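Local structure of SUMO-1 cysteine protease S273R (6LJB) at residues Val170-Asp175 against Ile183-Ser188; Gly190-Gly195 against Ala219-Arg224. The protein is a cysteine protease that probably cleaves the viral polyproteins pp220 and pp62 into core-shell proteins and dampens the host's innate immune response. All coordinates share one frame; numbering follows the deposited sequence.

Interaction 1 is a beta hairpin of strands 169-175 and 181-186, and interaction 2 joins the loop leaving that hairpin to the end of the next strand, 215-220, in the same mixed sheet. Their centres lie 9 Å apart. Y185 links them: its O is 2.6 Å from V220 N, a probable hydrogen bond, while its ring atom CE2 packs 3.5 Å from P193 CB and its CD2 lies 3.7 Å from T221 CG2. N187, inferred to belong to the active site, closes interaction 1, and its ND2 is hydrogen-bonded to N191 O of interaction 2. The side chain of N187 is about 6 Å from that of Q226, the predicted substrate-binding residue.

Interaction 1 of 2, residues Val170-Asp175 against Ile183-Ser188; sequences VAIFVD and IEYFNS
A171 and F186 pair through both of their backbones, and F173 and E184 do the same two residues further along. The first pair is joined by A171 N to F186 O at 3.1 Å and by a nearly straight bond from F186 N to A171 O (178° at the hydrogen). In the second, E184 N reaches F173 O at 2.8 Å. Between and beyond them, I172 with Y185 and V174 with I183 form the non-hydrogen-bonded pairs of this antiparallel hairpin.

Apolar packing fills the face that carries I172, V174, I183 and Y185; helix 195-208 covers I172, I183 and Y185, while V174 meets F153. I172 CD1 sits at the edge of the Y185 ring, near its plane, 3.6 Å from Y185 CD1. The Y185 ring runs along the strand toward V170 because CG stands anti to the backbone N (chi1 174°). V170 divides its methyls: CG2 packs on Y185 CE1 at 3.7 Å, whereas CG1 approaches both the Y185 hydroxyl and the amide carbon CG of N187, the latter at 3.6 Å.

The other face is mixed, the E184 carboxylate standing among apolar A171, F173 and F186. The F173 ring and the E184 carboxylate lie side by side, their planes 44° apart, with F173 CD2 3.9 Å from E184 OE1. That buried carboxylate is well satisfied: OE1 bonds Y239 OH, while OE2 takes S182 OG and a salt bridge from R243. D175 OD2, 4.8 Å from E184 OE2, shares R243.

R243 probably offsets the two neighbouring acids and favours their ionised forms. At the far end, N187, inferred to belong to the active site, takes A189 N and H168 NE2 at OD1 and gives ND2 to N191 O, so polar bonds hold its amide from both ends while V170 packs against it.

Interaction 2 of 2, residues Gly190-Gly195 against Ala219-Arg224; sequences GNSPPG and AVTNIR
T221 meets G190 and N191 in the tightest part of this contact, with the alpha carbons of T221 and G190 4.3 Å apart. G190 has a positive phi of 71° and no side chain, which lets its CA come within 3.6 Å of I223 O. Its own O lies 3.1 Å from T221 O, two acceptors close together without a hydrogen bond. T221 sets OG1 between the backbone N and the carbonyl carbon (chi1 66°), which turns its methyl CG2 onto N191 O at 3.2 Å. CG2 also reaches P193 CD, 4.1 Å away, the two side chains crossing at about a right angle; A219 CB approaches the same proline carbon.

Toward solvent the contact slackens. S192 OG and T221 OG1 stay 4.3 Å apart, the side chain of N191 starts away from the other loop, and the R224 guanidinium extends away from 190-195. Not one hydrogen bond crosses between the segments, so van der Waals packing alone joins them directly.

Beneath this seam, P193 rests on I198 and M201 of helix 195-208, with P194 at its N-cap position, while V220, centre of an inverse gamma turn, packs on F252 and I253 of helix 249-254 and on F186 of strand 181-186.

Interaction 1 of 2, residues Val170-Asp175 against Ile183-Ser188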
loop_
_atom_site.group_PDB
_atom_site.type_symbol
_atom_site.label_atom_id
_atom_site.label_comp_id
_atom_site.label_asym_id
_atom_site.label_seq_id
_atom_site.Cartn_x
_atom_site.Cartn_y
_atom_site.Cartn_z
ATOM N N VAL A 170 -6.845 -5.102 -8.938
ATOM C CA VAL A 170 -7.761 -5.673 -7.960
ATOM C C VAL A 170 -6.953 -6.056 -6.728
ATOM O O VAL A 170 -5.744 -6.283 -6.797
ATOM C CB VAL A 170 -8.529 -6.897 -8.504
ATOM C CG1 VAL A 170 -9.429 -6.489 -9.661
ATOM C CG2 VAL A 170 -7.557 -7.986 -8.930
ATOM N N ALA A 171 -7.638 -6.131 -5.591
ATOM C CA ALA A 171 -6.989 -6.311 -4.300
ATOM C C ALA A 171 -7.312 -7.674 -3.704
ATOM O O ALA A 171 -8.429 -8.180 -3.846
ATOM C CB ALA A 171 -7.410 -5.209 -3.322
ATOM N N ILE A 172 -6.320 -8.261 -3.038
ATOM C CA ILE A 172 -6.475 -9.489 -2.267
ATOM C C ILE A 172 -6.083 -9.188 -0.829
ATOM O O ILE A 172 -4.989 -8.670 -0.576
ATOM C CB ILE A 172 -5.622 -10.637 -2.837
ATOM C CG1 ILE A 172 -6.310 -11.271 -4.047
ATOM C CG2 ILE A 172 -5.347 -11.688 -1.766
ATOM C CD1 ILE A 172 -7.580 -12.023 -3.702
ATOM N N PHE A 173 -6.974 -9.501 0.109
ATOM C CA PHE A 173 -6.711 -9.300 1.527
ATOM C C PHE A 173 -7.123 -10.545 2.295
ATOM O O PHE A 173 -8.226 -11.066 2.096
ATOM C CB PHE A 173 -7.452 -8.073 2.068
ATOM C CG PHE A 173 -6.977 -7.631 3.424
ATOM C CD1 PHE A 173 -5.837 -6.854 3.553
ATOM C CD2 PHE A 173 -7.667 -7.994 4.569
ATOM C CE1 PHE A 173 -5.393 -6.446 4.798
ATOM C CE2 PHE A 173 -7.228 -7.589 5.818
ATOM C CZ PHE A 173 -6.091 -6.813 5.932
ATOM N N VAL A 174 -6.237 -11.018 3.165
ATOM C CA VAL A 174 -6.477 -12.192 3.996
ATOM C C VAL A 174 -6.392 -11.747 5.450
ATOM O O VAL A 174 -5.323 -11.338 5.918
ATOM C CB VAL A 174 -5.478 -13.320 3.702
ATOM C CG1 VAL A 174 -5.731 -14.507 4.619
ATOM C CG2 VAL A 174 -5.565 -13.736 2.241
ATOM N N ASP A 175 -7.514 -11.824 6.161
ATOM C CA ASP A 175 -7.598 -11.398 7.553
ATOM C C ASP A 175 -7.500 -12.635 8.440
ATOM O O ASP A 175 -8.389 -13.491 8.422
ATOM C CB ASP A 175 -8.897 -10.634 7.805
ATOM C CG ASP A 175 -8.865 -9.831 9.091
ATOM O OD1 ASP A 175 -8.026 -10.127 9.967
ATOM O OD2 ASP A 175 -9.687 -8.899 9.228
ATOM N N ILE A 183 -10.767 -14.678 3.607
ATOM C CA ILE A 183 -9.934 -14.502 2.421
ATOM C C ILE A 183 -10.774 -13.733 1.412
ATOM O O ILE A 183 -11.782 -14.252 0.912
ATOM C CB ILE A 183 -9.458 -15.841 1.844
ATOM C CG1 ILE A 183 -8.744 -16.655 2.925
ATOM C CG2 ILE A 183 -8.548 -15.614 0.648
ATOM C CD1 ILE A 183 -8.627 -18.121 2.596
ATOM N N GLU A 184 -10.366 -12.505 1.107
ATOM C CA GLU A 184 -11.216 -11.549 0.414
ATOM C C GLU A 184 -10.631 -11.173 -0.939
ATOM O O GLU A 184 -9.413 -11.030 -1.086
ATOM C CB GLU A 184 -11.407 -10.292 1.267
ATOM C CG GLU A 184 -11.866 -10.591 2.683
ATOM C CD GLU A 184 -11.510 -9.490 3.660
ATOM O OE1 GLU A 184 -11.284 -8.346 3.214
ATOM O OE2 GLU A 184 -11.447 -9.771 4.876
ATOM N N TYR A 185 -11.514 -11.013 -1.923
ATOM C CA TYR A 185 -11.168 -10.499 -3.242
ATOM C C TYR A 185 -12.042 -9.284 -3.515
ATOM O O TYR A 185 -13.273 -9.382 -3.476
ATOM C CB TYR A 185 -11.366 -11.565 -4.323
ATOM C CG TYR A 185 -11.155 -11.061 -5.735
ATOM C CD1 TYR A 185 -9.898 -11.097 -6.325
ATOM C CD2 TYR A 185 -12.213 -10.554 -6.480
ATOM C CE1 TYR A 185 -9.700 -10.639 -7.615
ATOM C CE2 TYR A 185 -12.024 -10.091 -7.769
ATOM C CZ TYR A 185 -10.767 -10.137 -8.332
ATOM O OH TYR A 185 -10.575 -9.680 -9.615
ATOM N N PHE A 186 -11.410 -8.146 -3.790
ATOM C CA PHE A 186 -12.120 -6.899 -4.035
ATOM C C PHE A 186 -11.868 -6.435 -5.462
ATOM O O PHE A 186 -10.721 -6.407 -5.919
ATOM C CB PHE A 186 -11.693 -5.813 -3.045
ATOM C CG PHE A 186 -12.271 -4.460 -3.346
ATOM C CD1 PHE A 186 -13.624 -4.216 -3.176
ATOM C CD2 PHE A 186 -11.461 -3.433 -3.799
ATOM C CE1 PHE A 186 -14.158 -2.972 -3.454
ATOM C CE2 PHE A 186 -11.989 -2.187 -4.078
ATOM C CZ PHE A 186 -13.340 -1.956 -3.906
ATOM N N ASN A 187 -12.944 -6.073 -6.157
ATOM C CA ASN A 187 -12.875 -5.525 -7.505
ATOM C C ASN A 187 -13.770 -4.299 -7.558
ATOM O O ASN A 187 -14.990 -4.413 -7.398
ATOM C CB ASN A 187 -13.307 -6.560 -8.549
ATOM C CG ASN A 187 -12.987 -6.131 -9.971
ATOM O OD1 ASN A 187 -12.697 -4.964 -10.234
ATOM N ND2 ASN A 187 -13.042 -7.080 -10.899
ATOM N N SER A 188 -13.166 -3.128 -7.777
ATOM C CA SER A 188 -13.946 -1.897 -7.847
ATOM C C SER A 188 -14.896 -1.899 -9.037
ATOM O O SER A 188 -15.944 -1.244 -8.992
ATOM C CB SER A 188 -13.017 -0.687 -7.914
ATOM O OG SER A 188 -12.199 -0.737 -9.070
#

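Interaction 2 of 2, residues Gly190-Gly195 against Ala219-Arg224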
loop_
_atom_site.group_PDB
_atom_site.type_symbol
_atom_site.label_atom_id
_atom_site.label_comp_id
_atom_site.label_asym_id
_atom_site.label_seq_id
_atom_site.Cartn_x
_atom_site.Cartn_y
_atom_site.Cartn_z
ATOM N N GLY A 190 -16.604 -4.395 -9.861
ATOM C CA GLY A 190 -17.714 -5.263 -9.520
ATOM C C GLY A 190 -17.798 -6.539 -10.325
ATOM O O GLY A 190 -18.897 -7.071 -10.516
ATOM N N ASN A 191 -16.668 -7.052 -10.803
ATOM C CA ASN A 191 -16.632 -8.276 -11.587
ATOM C C ASN A 191 -16.045 -9.417 -10.765
ATOM O O ASN A 191 -15.174 -9.210 -9.916
ATOM C CB ASN A 191 -15.820 -8.085 -12.872
ATOM C CG ASN A 191 -16.462 -7.096 -13.823
ATOM O OD1 ASN A 191 -17.432 -7.417 -14.509
ATOM N ND2 ASN A 191 -15.921 -5.885 -13.872
ATOM N N SER A 192 -16.534 -10.624 -11.035
ATOM C CA SER A 192 -16.120 -11.791 -10.273
ATOM C C SER A 192 -14.650 -12.116 -10.538
ATOM O O SER A 192 -14.127 -11.839 -11.622
ATOM C CB SER A 192 -16.989 -12.994 -10.630
ATOM O OG SER A 192 -18.331 -12.789 -10.227
ATOM N N PRO A 193 -13.960 -12.697 -9.560
ATOM C CA PRO A 193 -12.557 -13.077 -9.759
ATOM C C PRO A 193 -12.435 -14.186 -10.787
ATOM O O PRO A 193 -13.294 -15.078 -10.859
ATOM C CB PRO A 193 -12.118 -13.556 -8.367
ATOM C CG PRO A 193 -13.385 -13.941 -7.680
ATOM C CD PRO A 193 -14.424 -12.990 -8.192
ATOM N N PRO A 194 -11.385 -14.164 -11.604
ATOM C CA PRO A 194 -11.203 -15.223 -12.602
ATOM C C PRO A 194 -10.811 -16.540 -11.949
ATOM O O PRO A 194 -10.543 -16.627 -10.750
ATOM C CB PRO A 194 -10.082 -14.682 -13.494
ATOM C CG PRO A 194 -9.326 -13.752 -12.612
ATOM C CD PRO A 194 -10.339 -13.131 -11.692
ATOM N N GLY A 195 -10.780 -17.580 -12.781
ATOM C CA GLY A 195 -10.495 -18.932 -12.356
ATOM C C GLY A 195 -9.273 -19.102 -11.471
ATOM O O GLY A 195 -9.354 -19.691 -10.388
ATOM N N ALA A 219 -15.919 -12.892 -2.044
ATOM C CA ALA A 219 -15.677 -12.028 -3.194
ATOM C C ALA A 219 -16.445 -10.728 -2.984
ATOM O O ALA A 219 -17.680 -10.713 -3.040
ATOM C CB ALA A 219 -16.097 -12.714 -4.492
ATOM N N VAL A 220 -15.715 -9.642 -2.735
ATOM C CA VAL A 220 -16.317 -8.327 -2.550
ATOM C C VAL A 220 -16.507 -7.688 -3.919
ATOM O O VAL A 220 -15.854 -6.692 -4.252
ATOM C CB VAL A 220 -15.456 -7.441 -1.632
ATOM C CG1 VAL A 220 -16.261 -6.252 -1.126
ATOM C CG2 VAL A 220 -14.907 -8.259 -0.473
ATOM N N THR A 221 -17.401 -8.263 -4.723
ATOM C CA THR A 221 -17.594 -7.859 -6.111
ATOM C C THR A 221 -19.036 -7.442 -6.384
ATOM O O THR A 221 -19.510 -7.535 -7.516
ATOM C CB THR A 221 -17.186 -8.987 -7.058
ATOM O OG1 THR A 221 -18.086 -10.092 -6.894
ATOM C CG2 THR A 221 -15.772 -9.451 -6.752
ATOM N N ASN A 222 -19.740 -6.974 -5.355
ATOM C CA ASN A 222 -21.165 -6.700 -5.498
ATOM C C ASN A 222 -21.424 -5.407 -6.265
ATOM O O ASN A 222 -22.261 -5.375 -7.173
ATOM C CB ASN A 222 -21.825 -6.639 -4.118
ATOM C CG ASN A 222 -23.303 -6.315 -4.192
ATOM O OD1 ASN A 222 -23.980 -6.670 -5.160
ATOM N ND2 ASN A 222 -23.813 -5.631 -3.176
ATOM N N ILE A 223 -20.719 -4.334 -5.917
ATOM C CA ILE A 223 -21.021 -2.995 -6.408
ATOM C C ILE A 223 -19.933 -2.544 -7.372
ATOM O O ILE A 223 -18.739 -2.741 -7.117
ATOM C CB ILE A 223 -21.167 -2.001 -5.240
ATOM C CG1 ILE A 223 -22.335 -2.410 -4.340
ATOM C CG2 ILE A 223 -21.362 -0.584 -5.755
ATOM C CD1 ILE A 223 -22.602 -1.440 -3.220
ATOM N N ARG A 224 -20.353 -1.937 -8.483
ATOM C CA ARG A 224 -19.436 -1.277 -9.412
ATOM C C ARG A 224 -19.132 0.112 -8.857
ATOM O O ARG A 224 -19.742 1.119 -9.225
ATOM C CB ARG A 224 -20.034 -1.215 -10.813
ATOM C CG ARG A 224 -19.124 -0.578 -11.859
ATOM C CD ARG A 224 -19.694 -0.738 -13.263
ATOM N NE ARG A 224 -20.140 0.529 -13.840
ATOM C CZ ARG A 224 -19.404 1.280 -14.653
ATOM N NH1 ARG A 224 -18.181 0.896 -14.990
ATOM N NH2 ARG A 224 -19.892 2.416 -15.133
#